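Local coordinates for protein beta-glucuronidase (uncultured Clostridium sp., PDB 6U7J) that probably hydrolyses beta-D-glucuronides, including glucuronide-conjugated estrogens that gut bacteria reactivate, as a family 2 glycoside hydrolase, at residues 469-481 / 520-534. Sequence-based numbering, arbitrary orientation.
Sequences RYFGWYVGAGKIE and EVIFSEEYQKRCIEE
With its ring anti to the backbone N (chi1 -173°), Tyr-527 sends its phenol to Gly-472 and Gly-478 in the 469-481 loop; Trp-473 has the same kind of first torsion, which lets the far end of its indole reach Ile-522 and Phe-523. The Tyr-527 hydroxyl donates to Gly-472 O in a very short bond (OH to O, 2.5 Å). Gly-478 N donates to Tyr-527 OH over 3.0 Å, in a bond bent to 131°. A tyrosine suits this buried place: its ring packs among apolar groups while its OH ties two points of the loop. Both loop residues are glycines with positive phi, where a CB would jam against the preceding carbonyl.

Trp-473 turns the edge of its six-membered ring to the face of Phe-523, a T-shaped pair with planes at 82° and CH2 3.9 Å from Phe-523 CE1. Branched Ile-522 reaches both aromatics, its CB 3.5 Å from Trp-473 CZ3 and its CG2 over one face of Tyr-527. Ile-480 suits its place by branching: CG1 lies 3.7 Å from Tyr-527 CE1, CG2 meets Arg-530 and Glu-534 CG, and CD1 meets Glu-520. Salt bridges to Glu-533 and Glu-534 hold Arg-530. One water bridges Ile-480 O and Glu-534 OE1.

Within the TIM-barrel domain, the loop leading from strand 465-468 into helix 480-498 packs on the turn before helix 525-540 and on its first turns; that helix also meets helix 581-592 and strand 545-551.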
loop_
_atom_site.group_PDB
_atom_site.type_symbol
_atom_site.label_atom_id
_atom_site.label_comp_id
_atom_site.label_asym_id
_atom_site.label_seq_id
_atom_site.Cartn_x
_atom_site.Cartn_y
_atom_site.Cartn_z
ATOM N N ARG B 469 -16.341 -9.508 22.137
ATOM C CA ARG B 469 -16.750 -8.141 22.418
ATOM C C ARG B 469 -15.890 -7.190 21.614
ATOM O O ARG B 469 -14.660 -7.270 21.671
ATOM C CB ARG B 469 -16.631 -7.830 23.916
ATOM C CG ARG B 469 -17.822 -8.334 24.736
ATOM C CD ARG B 469 -19.091 -7.696 24.233
ATOM N NE ARG B 469 -20.307 -8.167 24.881
ATOM C CZ ARG B 469 -21.166 -9.011 24.317
ATOM N NH1 ARG B 469 -20.918 -9.499 23.102
ATOM N NH2 ARG B 469 -22.281 -9.364 24.955
ATOM N N TYR B 470 -16.534 -6.286 20.885
ATOM C CA TYR B 470 -15.863 -5.393 19.957
ATOM C C TYR B 470 -16.247 -3.951 20.243
ATOM O O TYR B 470 -16.669 -3.191 19.362
ATOM C CB TYR B 470 -16.196 -5.769 18.522
ATOM C CG TYR B 470 -15.648 -7.095 18.089
ATOM C CD1 TYR B 470 -14.371 -7.190 17.570
ATOM C CD2 TYR B 470 -16.413 -8.259 18.183
ATOM C CE1 TYR B 470 -13.858 -8.383 17.144
ATOM C CE2 TYR B 470 -15.906 -9.487 17.749
ATOM C CZ TYR B 470 -14.622 -9.532 17.232
ATOM O OH TYR B 470 -14.075 -10.708 16.800
ATOM N N PHE B 471 -16.123 -3.564 21.507
ATOM C CA PHE B 471 -16.256 -2.162 21.849
ATOM C C PHE B 471 -15.164 -1.364 21.150
ATOM O O PHE B 471 -14.005 -1.778 21.098
ATOM C CB PHE B 471 -16.199 -1.991 23.364
ATOM C CG PHE B 471 -17.393 -2.593 24.080
ATOM C CD1 PHE B 471 -18.672 -2.097 23.863
ATOM C CD2 PHE B 471 -17.238 -3.652 24.953
ATOM C CE1 PHE B 471 -19.774 -2.648 24.518
ATOM C CE2 PHE B 471 -18.333 -4.200 25.611
ATOM C CZ PHE B 471 -19.596 -3.694 25.398
ATOM N N GLY B 472 -15.546 -0.222 20.591
ATOM C CA GLY B 472 -14.661 0.545 19.737
ATOM C C GLY B 472 -14.671 0.126 18.278
ATOM O O GLY B 472 -13.977 0.755 17.466
ATOM N N TRP B 473 -15.404 -0.943 17.927
ATOM C CA TRP B 473 -15.512 -1.354 16.536
ATOM C C TRP B 473 -16.969 -1.567 16.138
ATOM O O TRP B 473 -17.546 -0.717 15.460
ATOM C CB TRP B 473 -14.688 -2.616 16.263
ATOM C CG TRP B 473 -14.542 -2.817 14.791
ATOM C CD1 TRP B 473 -15.212 -3.716 14.015
ATOM C CD2 TRP B 473 -13.714 -2.051 13.901
ATOM N NE1 TRP B 473 -14.829 -3.579 12.706
ATOM C CE2 TRP B 473 -13.917 -2.558 12.607
ATOM C CE3 TRP B 473 -12.810 -0.994 14.081
ATOM C CZ2 TRP B 473 -13.260 -2.037 11.488
ATOM C CZ3 TRP B 473 -12.149 -0.485 12.968
ATOM C CH2 TRP B 473 -12.374 -1.006 11.693
ATOM N N TYR B 474 -17.577 -2.694 16.532
ATOM C CA TYR B 474 -18.991 -2.912 16.221
ATOM C C TYR B 474 -19.908 -2.090 17.120
ATOM O O TYR B 474 -21.034 -1.774 16.718
ATOM C CB TYR B 474 -19.353 -4.406 16.320
ATOM C CG TYR B 474 -18.697 -5.225 15.239
ATOM C CD1 TYR B 474 -18.786 -4.839 13.897
ATOM C CD2 TYR B 474 -17.967 -6.372 15.549
ATOM C CE1 TYR B 474 -18.170 -5.581 12.891
ATOM C CE2 TYR B 474 -17.345 -7.112 14.560
ATOM C CZ TYR B 474 -17.443 -6.705 13.236
ATOM O OH TYR B 474 -16.828 -7.433 12.255
ATOM N N VAL B 475 -19.447 -1.732 18.320
ATOM C CA VAL B 475 -20.177 -0.855 19.233
ATOM C C VAL B 475 -19.330 0.387 19.482
ATOM O O VAL B 475 -18.184 0.282 19.939
ATOM C CB VAL B 475 -20.512 -1.556 20.561
ATOM C CG1 VAL B 475 -21.096 -0.551 21.547
ATOM C CG2 VAL B 475 -21.483 -2.694 20.318
ATOM N N GLY B 476 -19.902 1.560 19.220
ATOM C CA GLY B 476 -19.167 2.796 19.384
ATOM C C GLY B 476 -17.928 2.879 18.509
ATOM O O GLY B 476 -16.840 3.175 19.011
ATOM N N ALA B 477 -18.072 2.609 17.208
ATOM C CA ALA B 477 -16.923 2.651 16.312
ATOM C C ALA B 477 -16.258 4.015 16.376
ATOM O O ALA B 477 -16.910 5.043 16.188
ATOM C CB ALA B 477 -17.343 2.349 14.873
ATOM N N GLY B 478 -14.956 4.025 16.649
ATOM C CA GLY B 478 -14.189 5.243 16.644
ATOM C C GLY B 478 -14.108 5.971 17.972
ATOM O O GLY B 478 -13.223 6.813 18.133
ATOM N N LYS B 479 -14.993 5.664 18.931
ATOM C CA LYS B 479 -15.062 6.401 20.204
ATOM C C LYS B 479 -14.147 5.728 21.226
ATOM O O LYS B 479 -14.571 4.939 22.080
ATOM C CB LYS B 479 -16.500 6.485 20.711
ATOM C CG LYS B 479 -17.565 6.661 19.625
ATOM C CD LYS B 479 -17.763 8.142 19.284
ATOM C CE LYS B 479 -19.126 8.410 18.650
ATOM N NZ LYS B 479 -20.193 7.607 19.337
ATOM N N ILE B 480 -12.867 6.092 21.155
ATOM C CA ILE B 480 -11.836 5.438 21.955
ATOM C C ILE B 480 -12.147 5.543 23.442
ATOM O O ILE B 480 -11.943 4.588 24.205
ATOM C CB ILE B 480 -10.465 6.037 21.599
ATOM C CG1 ILE B 480 -10.081 5.601 20.180
ATOM C CG2 ILE B 480 -9.383 5.673 22.631
ATOM C CD1 ILE B 480 -8.846 6.273 19.655
ATOM N N GLU B 481 -12.691 6.688 23.867
ATOM C CA GLU B 481 -12.901 6.987 25.282
ATOM C C GLU B 481 -14.010 6.142 25.911
ATOM O O GLU B 481 -14.047 6.014 27.141
ATOM C CB GLU B 481 -13.210 8.486 25.456
ATOM C CG GLU B 481 -14.407 8.993 24.616
ATOM C CD GLU B 481 -14.117 9.104 23.101
ATOM O OE1 GLU B 481 -12.925 9.051 22.694
ATOM O OE2 GLU B 481 -15.090 9.240 22.321
ATOM N N GLU B 520 -5.652 9.286 15.118
ATOM C CA GLU B 520 -5.967 7.987 14.534
ATOM C C GLU B 520 -7.440 7.888 14.159
ATOM O O GLU B 520 -8.297 8.575 14.721
ATOM C CB GLU B 520 -5.588 6.862 15.513
ATOM C CG GLU B 520 -6.426 6.804 16.788
ATOM C CD GLU B 520 -5.978 7.800 17.858
ATOM O OE1 GLU B 520 -4.863 7.644 18.414
ATOM O OE2 GLU B 520 -6.747 8.743 18.146
ATOM N N VAL B 521 -7.722 7.020 13.179
ATOM C CA VAL B 521 -9.067 6.730 12.696
ATOM C C VAL B 521 -9.198 5.221 12.556
ATOM O O VAL B 521 -8.208 4.510 12.374
ATOM C CB VAL B 521 -9.376 7.386 11.333
ATOM C CG1 VAL B 521 -9.343 8.903 11.438
ATOM C CG2 VAL B 521 -8.392 6.873 10.266
ATOM N N ILE B 522 -10.440 4.732 12.628
ATOM C CA ILE B 522 -10.672 3.310 12.385
ATOM C C ILE B 522 -10.052 2.922 11.043
ATOM O O ILE B 522 -10.069 3.709 10.086
ATOM C CB ILE B 522 -12.178 2.985 12.428
ATOM C CG1 ILE B 522 -12.922 3.665 11.276
ATOM C CG2 ILE B 522 -12.773 3.395 13.767
ATOM C CD1 ILE B 522 -14.399 3.308 11.187
ATOM N N PHE B 523 -9.463 1.715 11.002
ATOM C CA PHE B 523 -8.711 1.113 9.887
ATOM C C PHE B 523 -7.233 1.479 9.912
ATOM O O PHE B 523 -6.425 0.827 9.255
ATOM C CB PHE B 523 -9.293 1.477 8.520
ATOM C CG PHE B 523 -10.644 0.885 8.267
ATOM C CD1 PHE B 523 -10.787 -0.482 8.071
ATOM C CD2 PHE B 523 -11.779 1.690 8.231
ATOM C CE1 PHE B 523 -12.043 -1.043 7.844
ATOM C CE2 PHE B 523 -13.031 1.129 8.018
ATOM C CZ PHE B 523 -13.158 -0.238 7.815
ATOM N N SER B 524 -6.856 2.505 10.659
ATOM C CA SER B 524 -5.450 2.865 10.748
ATOM C C SER B 524 -4.742 1.960 11.750
ATOM O O SER B 524 -5.364 1.411 12.659
ATOM C CB SER B 524 -5.290 4.337 11.151
ATOM O OG SER B 524 -5.563 4.524 12.534
ATOM N N GLU B 525 -3.426 1.806 11.572
ATOM C CA GLU B 525 -2.655 0.942 12.458
ATOM C C GLU B 525 -2.607 1.493 13.873
ATOM O O GLU B 525 -2.524 0.722 14.834
ATOM C CB GLU B 525 -1.228 0.760 11.930
ATOM C CG GLU B 525 -1.115 0.135 10.545
ATOM C CD GLU B 525 0.285 -0.399 10.245
ATOM O OE1 GLU B 525 1.029 -0.661 11.204
ATOM O OE2 GLU B 525 0.653 -0.544 9.051
ATOM N N GLU B 526 -2.628 2.821 14.023
ATOM C CA GLU B 526 -2.606 3.401 15.361
ATOM C C GLU B 526 -3.910 3.107 16.097
ATOM O O GLU B 526 -3.902 2.844 17.303
ATOM C CB GLU B 526 -2.339 4.905 15.271
ATOM C CG GLU B 526 -0.927 5.243 14.775
ATOM C CD GLU B 526 -0.741 5.094 13.243
ATOM O OE1 GLU B 526 -1.743 5.033 12.483
ATOM O OE2 GLU B 526 0.428 5.061 12.796
ATOM N N TYR B 527 -5.036 3.112 15.380
ATOM C CA TYR B 527 -6.314 2.856 16.027
ATOM C C TYR B 527 -6.381 1.427 16.561
ATOM O O TYR B 527 -6.884 1.195 17.672
ATOM C CB TYR B 527 -7.472 3.121 15.060
ATOM C CG TYR B 527 -8.814 3.029 15.736
ATOM C CD1 TYR B 527 -9.429 4.162 16.257
ATOM C CD2 TYR B 527 -9.449 1.800 15.902
ATOM C CE1 TYR B 527 -10.661 4.071 16.904
ATOM C CE2 TYR B 527 -10.669 1.698 16.543
ATOM C CZ TYR B 527 -11.271 2.833 17.045
ATOM O OH TYR B 527 -12.484 2.730 17.684
ATOM N N GLN B 528 -5.883 0.457 15.790
ATOM C CA GLN B 528 -5.864 -0.918 16.282
ATOM C C GLN B 528 -5.117 -1.006 17.605
ATOM O O GLN B 528 -5.559 -1.693 18.534
ATOM C CB GLN B 528 -5.223 -1.848 15.256
ATOM C CG GLN B 528 -5.389 -3.329 15.556
ATOM C CD GLN B 528 -4.671 -4.219 14.551
ATOM O OE1 GLN B 528 -3.543 -3.942 14.151
ATOM N NE2 GLN B 528 -5.327 -5.293 14.142
ATOM N N LYS B 529 -3.989 -0.299 17.716
ATOM C CA LYS B 529 -3.217 -0.369 18.943
ATOM C C LYS B 529 -3.989 0.232 20.116
ATOM O O LYS B 529 -4.026 -0.355 21.209
ATOM C CB LYS B 529 -1.870 0.321 18.760
ATOM C CG LYS B 529 -0.959 0.213 19.979
ATOM C CD LYS B 529 -0.318 1.553 20.226
ATOM C CE LYS B 529 0.869 1.500 21.176
ATOM N NZ LYS B 529 0.575 2.287 22.406
ATOM N N ARG B 530 -4.626 1.392 19.904
ATOM C CA ARG B 530 -5.363 2.067 20.977
ATOM C C ARG B 530 -6.627 1.289 21.356
ATOM O O ARG B 530 -6.970 1.182 22.540
ATOM C CB ARG B 530 -5.732 3.500 20.555
ATOM C CG ARG B 530 -4.554 4.468 20.297
ATOM C CD ARG B 530 -3.914 4.936 21.592
ATOM N NE ARG B 530 -4.862 5.712 22.394
ATOM C CZ ARG B 530 -5.353 5.315 23.567
ATOM N NH1 ARG B 530 -4.974 4.155 24.095
ATOM N NH2 ARG B 530 -6.222 6.078 24.210
ATOM N N CYS B 531 -7.347 0.768 20.360
ATOM C CA CYS B 531 -8.543 -0.010 20.644
ATOM C C CYS B 531 -8.224 -1.190 21.565
ATOM O O CYS B 531 -8.951 -1.454 22.532
ATOM C CB CYS B 531 -9.155 -0.487 19.320
ATOM S SG CYS B 531 -10.546 -1.596 19.420
ATOM N N ILE B 532 -7.106 -1.875 21.308
ATOM C CA ILE B 532 -6.718 -3.028 22.116
ATOM C C ILE B 532 -6.230 -2.585 23.500
ATOM O O ILE B 532 -6.548 -3.216 24.512
ATOM C CB ILE B 532 -5.663 -3.860 21.353
ATOM C CG1 ILE B 532 -6.342 -4.623 20.212
ATOM C CG2 ILE B 532 -4.956 -4.858 22.251
ATOM C CD1 ILE B 532 -5.382 -5.467 19.446
ATOM N N GLU B 533 -5.451 -1.504 23.567
ATOM C CA GLU B 533 -5.028 -0.965 24.863
ATOM C C GLU B 533 -6.207 -0.694 25.796
ATOM O O GLU B 533 -6.168 -1.025 26.986
ATOM C CB GLU B 533 -4.271 0.338 24.662
ATOM C CG GLU B 533 -2.828 0.195 24.358
ATOM C CD GLU B 533 -2.242 1.525 23.918
ATOM O OE1 GLU B 533 -2.960 2.566 23.962
ATOM O OE2 GLU B 533 -1.051 1.539 23.538
ATOM N N GLU B 534 -7.230 -0.009 25.282
ATOM C CA GLU B 534 -8.350 0.393 26.119
ATOM C C GLU B 534 -9.137 -0.821 26.590
ATOM O O GLU B 534 -9.552 -0.883 27.756
ATOM C CB GLU B 534 -9.249 1.361 25.354
ATOM C CG GLU B 534 -8.630 2.746 25.142
ATOM C CD GLU B 534 -8.166 3.345 26.448
ATOM O OE1 GLU B 534 -9.010 3.482 27.354
ATOM O OE2 GLU B 534 -6.965 3.658 26.584
HETATM O O HOH W 1 -11.520 3.843 26.655
#